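Local coordinates for protein putative NADH-depentdent flavin oxidoreductase (Cupriavidus metallidurans, PDB 5OCS) that is an Old Yellow Enzyme ene-reductase that binds FMN and probably uses reduced nicotinamide cofactor to reduce activated alkenes, at residues D[2-6]-D[16-20]; D[167-173]-D[222-227]; D[343-347]-D[361-365]. All blocks are in the same frame, centred on the assembly; numbering follows the deposited sequence.

Contact 1 (D[2-6]-D[16-20])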
# COMPACT_ATOMS: atom_id res chain seq x y z
N PRO D 2 18.20 16.73 -18.62
CA PRO D 2 17.65 15.64 -17.82
C PRO D 2 16.25 15.92 -17.25
O PRO D 2 15.89 17.07 -16.96
CB PRO D 2 18.70 15.46 -16.69
CG PRO D 2 19.54 16.68 -16.70
CD PRO D 2 19.02 17.61 -17.76
N HIS D 3 15.45 14.86 -17.12
CA HIS D 3 14.10 14.94 -16.52
C HIS D 3 13.92 13.89 -15.44
O HIS D 3 14.59 12.87 -15.45
CB HIS D 3 13.04 14.71 -17.58
CG HIS D 3 13.09 15.75 -18.64
ND1 HIS D 3 12.62 17.03 -18.42
CD2 HIS D 3 13.65 15.76 -19.86
CE1 HIS D 3 12.84 17.76 -19.50
NE2 HIS D 3 13.46 17.01 -20.38
N LEU D 4 12.96 14.16 -14.54
CA LEU D 4 12.64 13.23 -13.44
C LEU D 4 12.37 11.79 -13.90
O LEU D 4 12.82 10.81 -13.27
CB LEU D 4 11.45 13.76 -12.68
CG LEU D 4 11.13 13.03 -11.37
CD1 LEU D 4 12.23 13.23 -10.35
CD2 LEU D 4 9.81 13.53 -10.87
N PHE D 5 11.63 11.68 -15.01
CA PHE D 5 11.27 10.40 -15.56
C PHE D 5 12.21 9.84 -16.62
O PHE D 5 11.88 8.86 -17.23
CB PHE D 5 9.79 10.37 -15.98
CG PHE D 5 8.87 10.32 -14.83
CD1 PHE D 5 8.60 9.08 -14.24
CD2 PHE D 5 8.36 11.47 -14.23
CE1 PHE D 5 7.80 8.99 -13.13
CE2 PHE D 5 7.53 11.38 -13.11
CZ PHE D 5 7.27 10.13 -12.56
N ASP D 6 13.43 10.35 -16.74
CA ASP D 6 14.45 9.68 -17.51
C ASP D 6 14.93 8.45 -16.78
O ASP D 6 15.13 8.49 -15.56
CB ASP D 6 15.69 10.53 -17.67
CG ASP D 6 15.49 11.74 -18.52
OD1 ASP D 6 14.49 11.84 -19.23
OD2 ASP D 6 16.39 12.59 -18.45
N ALA D 16 14.36 2.85 -13.42
CA ALA D 16 13.28 3.24 -14.31
C ALA D 16 13.09 4.78 -14.44
O ALA D 16 12.61 5.27 -15.45
CB ALA D 16 11.99 2.59 -13.86
N ASN D 17 13.45 5.51 -13.38
CA ASN D 17 13.37 6.95 -13.34
C ASN D 17 14.28 7.46 -12.21
O ASN D 17 14.97 6.66 -11.64
CB ASN D 17 11.93 7.42 -13.16
CG ASN D 17 11.26 6.76 -11.97
OD1 ASN D 17 11.74 6.87 -10.86
ND2 ASN D 17 10.12 6.08 -12.21
N ARG D 18 14.28 8.76 -11.95
CA ARG D 18 15.21 9.35 -11.01
C ARG D 18 14.65 9.45 -9.60
O ARG D 18 15.27 10.09 -8.75
CB ARG D 18 15.64 10.72 -11.51
CG ARG D 18 16.44 10.59 -12.82
CD ARG D 18 16.67 11.99 -13.34
NE ARG D 18 17.31 11.88 -14.65
CZ ARG D 18 18.61 11.73 -14.87
NH1 ARG D 18 19.49 11.81 -13.90
NH2 ARG D 18 19.04 11.55 -16.13
N ILE D 19 13.51 8.77 -9.34
CA ILE D 19 12.84 8.82 -8.04
C ILE D 19 13.31 7.69 -7.17
O ILE D 19 13.21 6.54 -7.57
CB ILE D 19 11.30 8.77 -8.17
CG1 ILE D 19 10.77 9.92 -9.03
CG2 ILE D 19 10.64 8.88 -6.80
CD1 ILE D 19 9.40 9.64 -9.57
N ALA D 20 13.85 8.02 -5.99
CA ALA D 20 14.23 7.01 -5.00
C ALA D 20 13.34 7.16 -3.78
O ALA D 20 13.04 8.30 -3.36
CB ALA D 20 15.69 7.17 -4.61
O HOH W 1 9.92 6.73 -17.08

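Contact 2 (D[167-173]-D[222-227])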
# COMPACT_ATOMS: atom_id res chain seq x y z
N ALA D 167 22.84 -9.42 2.89
CA ALA D 167 22.07 -8.65 1.92
C ALA D 167 22.30 -9.19 0.50
O ALA D 167 21.35 -9.33 -0.27
CB ALA D 167 22.39 -7.17 2.02
N ALA D 168 23.54 -9.50 0.17
CA ALA D 168 23.86 -10.06 -1.16
C ALA D 168 23.12 -11.40 -1.37
O ALA D 168 22.54 -11.64 -2.43
CB ALA D 168 25.36 -10.23 -1.33
N ARG D 169 23.14 -12.24 -0.34
CA ARG D 169 22.47 -13.57 -0.41
C ARG D 169 20.94 -13.47 -0.54
O ARG D 169 20.31 -14.29 -1.18
CB ARG D 169 22.79 -14.35 0.86
CG ARG D 169 22.34 -15.79 0.84
CD ARG D 169 23.17 -16.64 1.78
NE ARG D 169 23.11 -16.14 3.15
CZ ARG D 169 24.00 -16.41 4.11
NH1 ARG D 169 25.02 -17.22 3.89
NH2 ARG D 169 23.83 -15.91 5.31
N LEU D 170 20.38 -12.39 -0.01
CA LEU D 170 18.96 -12.08 -0.18
C LEU D 170 18.63 -11.54 -1.55
O LEU D 170 17.45 -11.35 -1.86
CB LEU D 170 18.53 -11.06 0.91
CG LEU D 170 18.43 -11.59 2.34
CD1 LEU D 170 18.02 -10.51 3.36
CD2 LEU D 170 17.42 -12.70 2.43
N GLY D 171 19.63 -11.26 -2.37
CA GLY D 171 19.38 -10.70 -3.67
C GLY D 171 19.13 -9.20 -3.60
O GLY D 171 18.69 -8.61 -4.59
N ILE D 172 19.49 -8.53 -2.50
CA ILE D 172 19.41 -7.06 -2.46
C ILE D 172 20.44 -6.52 -3.47
O ILE D 172 21.55 -7.06 -3.60
CB ILE D 172 19.62 -6.56 -1.04
CG1 ILE D 172 18.48 -7.07 -0.17
CG2 ILE D 172 19.69 -5.06 -0.99
CD1 ILE D 172 18.56 -6.77 1.30
N GLU D 173 20.08 -5.44 -4.16
CA GLU D 173 20.79 -5.01 -5.36
C GLU D 173 21.79 -3.90 -5.13
O GLU D 173 22.52 -3.51 -6.06
CB GLU D 173 19.77 -4.59 -6.39
CG GLU D 173 18.99 -5.79 -6.93
CD GLU D 173 17.70 -5.40 -7.61
OE1 GLU D 173 16.72 -5.10 -6.91
OE2 GLU D 173 17.70 -5.31 -8.87
N PHE D 222 30.65 -7.05 -0.89
CA PHE D 222 29.41 -7.08 -1.69
C PHE D 222 29.78 -7.34 -3.16
O PHE D 222 30.81 -6.84 -3.63
CB PHE D 222 28.67 -5.74 -1.58
CG PHE D 222 27.18 -5.79 -1.85
CD1 PHE D 222 26.33 -6.55 -1.05
CD2 PHE D 222 26.61 -4.97 -2.84
CE1 PHE D 222 24.96 -6.57 -1.27
CE2 PHE D 222 25.26 -4.98 -3.07
CZ PHE D 222 24.43 -5.79 -2.28
N PRO D 223 28.96 -8.14 -3.87
CA PRO D 223 29.33 -8.48 -5.25
C PRO D 223 29.70 -7.28 -6.08
O PRO D 223 28.97 -6.31 -6.15
CB PRO D 223 28.06 -9.18 -5.78
CG PRO D 223 27.49 -9.84 -4.57
CD PRO D 223 27.73 -8.85 -3.44
N ALA D 224 30.88 -7.33 -6.71
CA ALA D 224 31.47 -6.14 -7.36
C ALA D 224 30.56 -5.41 -8.36
O ALA D 224 30.63 -4.21 -8.50
CB ALA D 224 32.82 -6.52 -8.02
N GLU D 225 29.70 -6.17 -9.03
CA GLU D 225 28.79 -5.63 -10.03
C GLU D 225 27.62 -4.81 -9.44
O GLU D 225 27.00 -4.04 -10.15
CB GLU D 225 28.24 -6.77 -10.93
CG GLU D 225 27.37 -7.83 -10.22
CD GLU D 225 28.14 -8.99 -9.63
OE1 GLU D 225 29.34 -8.83 -9.34
OE2 GLU D 225 27.54 -10.08 -9.43
N ARG D 226 27.32 -5.00 -8.16
CA ARG D 226 26.22 -4.29 -7.55
C ARG D 226 26.76 -3.04 -6.85
O ARG D 226 27.84 -3.10 -6.29
CB ARG D 226 25.52 -5.18 -6.52
CG ARG D 226 25.15 -6.56 -7.07
CD ARG D 226 24.37 -7.36 -6.03
NE ARG D 226 24.30 -8.80 -6.38
CZ ARG D 226 23.68 -9.72 -5.66
NH1 ARG D 226 23.04 -9.42 -4.54
NH2 ARG D 226 23.73 -10.99 -6.04
N PRO D 227 26.01 -1.95 -6.88
CA PRO D 227 26.50 -0.66 -6.36
C PRO D 227 26.52 -0.59 -4.84
O PRO D 227 25.66 -1.15 -4.18
CB PRO D 227 25.48 0.36 -6.93
CG PRO D 227 24.21 -0.45 -7.06
CD PRO D 227 24.71 -1.80 -7.56

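Contact 3 (D[343-347]-D[361-365])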
# COMPACT_ATOMS: atom_id res chain seq x y z
N ALA D 343 4.52 11.63 -18.16
CA ALA D 343 5.33 10.44 -18.24
C ALA D 343 4.47 9.21 -17.90
O ALA D 343 3.30 9.31 -17.61
CB ALA D 343 6.49 10.56 -17.25
N SER D 344 5.10 8.05 -17.91
CA SER D 344 4.40 6.84 -17.56
C SER D 344 5.20 6.09 -16.53
O SER D 344 6.37 6.37 -16.30
CB SER D 344 4.06 6.03 -18.82
OG SER D 344 5.19 5.56 -19.51
N VAL D 345 4.54 5.15 -15.87
CA VAL D 345 5.12 4.44 -14.75
C VAL D 345 4.73 2.98 -14.86
O VAL D 345 3.72 2.66 -15.48
CB VAL D 345 4.61 4.91 -13.37
CG1 VAL D 345 5.39 6.12 -12.85
CG2 VAL D 345 3.09 5.15 -13.39
N ASN D 346 5.53 2.13 -14.23
CA ASN D 346 5.17 0.73 -14.01
C ASN D 346 4.23 0.63 -12.85
O ASN D 346 4.58 1.04 -11.75
CB ASN D 346 6.39 -0.06 -13.62
CG ASN D 346 7.28 -0.31 -14.76
OD1 ASN D 346 6.98 -1.14 -15.59
ND2 ASN D 346 8.39 0.41 -14.82
N ALA D 347 3.04 0.11 -13.08
CA ALA D 347 2.08 -0.11 -12.02
C ALA D 347 1.67 -1.59 -12.13
O ALA D 347 1.67 -2.16 -13.22
CB ALA D 347 0.86 0.81 -12.15
N LYS D 361 -2.75 6.30 -20.96
CA LYS D 361 -1.35 5.85 -21.11
C LYS D 361 -0.44 6.11 -19.91
O LYS D 361 0.77 6.10 -20.07
CB LYS D 361 -0.66 6.49 -22.34
CG LYS D 361 -1.40 6.38 -23.65
CD LYS D 361 -1.28 4.98 -24.23
CE LYS D 361 -1.91 4.91 -25.62
NZ LYS D 361 -2.65 3.63 -25.78
N LEU D 362 -1.01 6.37 -18.74
CA LEU D 362 -0.20 6.58 -17.52
C LEU D 362 0.60 5.33 -17.18
O LEU D 362 1.78 5.40 -16.76
CB LEU D 362 -1.09 6.99 -16.34
CG LEU D 362 -0.37 7.26 -15.01
CD1 LEU D 362 0.58 8.44 -15.21
CD2 LEU D 362 -1.34 7.59 -13.89
N PHE D 363 -0.05 4.18 -17.30
CA PHE D 363 0.57 2.94 -16.92
C PHE D 363 1.19 2.24 -18.12
O PHE D 363 0.50 1.99 -19.12
CB PHE D 363 -0.44 2.06 -16.23
CG PHE D 363 -1.07 2.66 -14.99
CD1 PHE D 363 -0.32 3.36 -14.06
CD2 PHE D 363 -2.40 2.46 -14.74
CE1 PHE D 363 -0.88 3.86 -12.90
CE2 PHE D 363 -2.99 2.97 -13.61
CZ PHE D 363 -2.23 3.67 -12.69
N LYS D 364 2.46 1.89 -18.01
CA LYS D 364 3.19 1.26 -19.12
C LYS D 364 2.58 -0.08 -19.50
O LYS D 364 2.37 -0.94 -18.63
CB LYS D 364 4.64 1.04 -18.77
CG LYS D 364 5.46 2.29 -18.50
CD LYS D 364 6.91 1.95 -18.18
CE LYS D 364 7.71 3.19 -17.78
NZ LYS D 364 7.71 4.22 -18.85
N ASP D 365 2.27 -0.24 -20.78
CA ASP D 365 1.80 -1.50 -21.35
C ASP D 365 0.49 -2.05 -20.78
O ASP D 365 0.24 -3.24 -20.87
CB ASP D 365 2.89 -2.57 -21.25
CG ASP D 365 4.22 -2.10 -21.84
OD1 ASP D 365 4.26 -1.63 -22.99
OD2 ASP D 365 5.22 -2.18 -21.12
O HOH W 2 2.55 -0.88 -15.81

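Contact 1 (D[2-6]-D[16-20])
A short loop-to-strand contact joins the N-terminal segment 2-6 to residues 16-20, which lead into the first strand of the TIM barrel. Its main backbone link runs from Arg18 N to Leu4 O, a hydrogen bond of 2.8 Å. The Arg18 side chain reaches back along the N-terminal segment. Arg18 NE makes a weak hydrogen bond to His3 O (3.0 Å), and Pro2 CB lies over one face of the guanidinium, 4.0 Å from Arg18 NH2. Asp6 OD2 and Arg18 NH2 form a long salt bridge at 3.7 Å. The same OD2 of Asp6 accepts a hydrogen bond from His3 N at 2.8 Å, which spans the type I turn from His3 to Asp6. Asn17 CA makes a CA-H...O contact with Asp6 O at 3.2 Å. Asn17 OD1 accepts a hydrogen bond from Ile19 N at 3.0 Å, an Asx turn, while Asn17 ND2 bonds to Gly49 O. On the apolar side, Ile19 receives two side chains: Leu4 CD1 lies 3.9 Å from Ile19 CG1, and Phe5 CZ lies 3.7 Å from Ile19 CD1. Leu4 and Ile19 also touch helix 333-341 and strand 320-323. Helix 306-314 flanks Leu4 and Pro2, while Arg18 NH1 bonds to Asp319 O.

Contact 2 (D[167-173]-D[222-227])
The Phe222 ring fills a hollow at the C-terminal end of helix 150-169. Its edge points at the last turn, with CE1 of Phe222 3.6 Å from Ala168 N, and CZ of Phe222 lies 3.4 Å from Ile172 O. In return, Ala168 sits in the notch formed by Phe222 and Pro223: Ala168 CB is 3.7 Å from Phe222 CE1 and 3.5 Å from Pro223 CD. The helix ends in a Schellman motif, with positive phi at Gly171, which turns the chain back. Arg226 reaches the bend, and its NH1 donates to Ala168 O at 3.1 Å and to Ile172 O at 2.9 Å. Further on, Glu173 O abuts the ring of Pro227, 3.2 Å from its CD. The contact joins two helix-to-strand turns of the barrel, just ahead of strands 175-179 and 228-233. Glu173 OE1 accepts from Val97 N and forms a salt bridge with Arg90. Ile172 packs on helix 76-92 and strand 96-102, and Pro227 on Leu13 of strand 13-15.

Contact 3 (D[343-347]-D[361-365])
Phe363 offers its ring face to Ala347, whose CB sits 3.8 Å from the ring centroid in a CH-pi contact. Val345 meets the edge of the same ring, with CG2 of Val345 3.9 Å from CD1 of Phe363. The backbones form a single parallel beta bridge, pairing Val345 with Phe363. Val345 supplies both bonds: its N donates to Leu362 O at 2.9 Å, and its O accepts from Lys364 N at 2.9 Å. Bonding to the residues before and after the partner is the parallel pattern. Two CA-H...O contacts flank it, Ser344 CA to Leu362 O at 3.1 Å and Phe363 CA to Val345 O at 3.5 Å. A water extends the pairing, accepting from Ala347 N at 2.9 Å and donating to Lys364 O at 2.8 Å. The Lys364 side chain is extended up to its last torsion, and Lys364 NZ donates to Ser344 OG at 2.9 Å. The bridge holds what is probably part of the C-terminal extension against the chain that leaves helix 333-341. Val345 and Leu362 pack on Ala338 of that helix, and Phe363 stacks edge-to-face with its Trp335. Leu362 packs on Tyr329 of the second subunit, so the contact borders the dimer interface.

The three contacts follow one another along the chain; none nests in or crosses another. Contact 1 comes first and closes a short loop, the hairpin of strands 8-10 and 13-15. Contact 2 closes a longer loop holding strand 175-179 and helices 184-189 and 204-221, so it ties two successive barrel units. Contact 3 closes residues 348-360, which have no regular structure, beyond the last barrel helix. Contacts 1 and 3 touch: CG of Phe5 lies 3.4 Å from CB of Ala343, so the N-terminal segment meets the chain that leaves helix 333-341. Contact 2 stands apart, its centre 23 Å from that of contact 1 and 28 Å from that of contact 3.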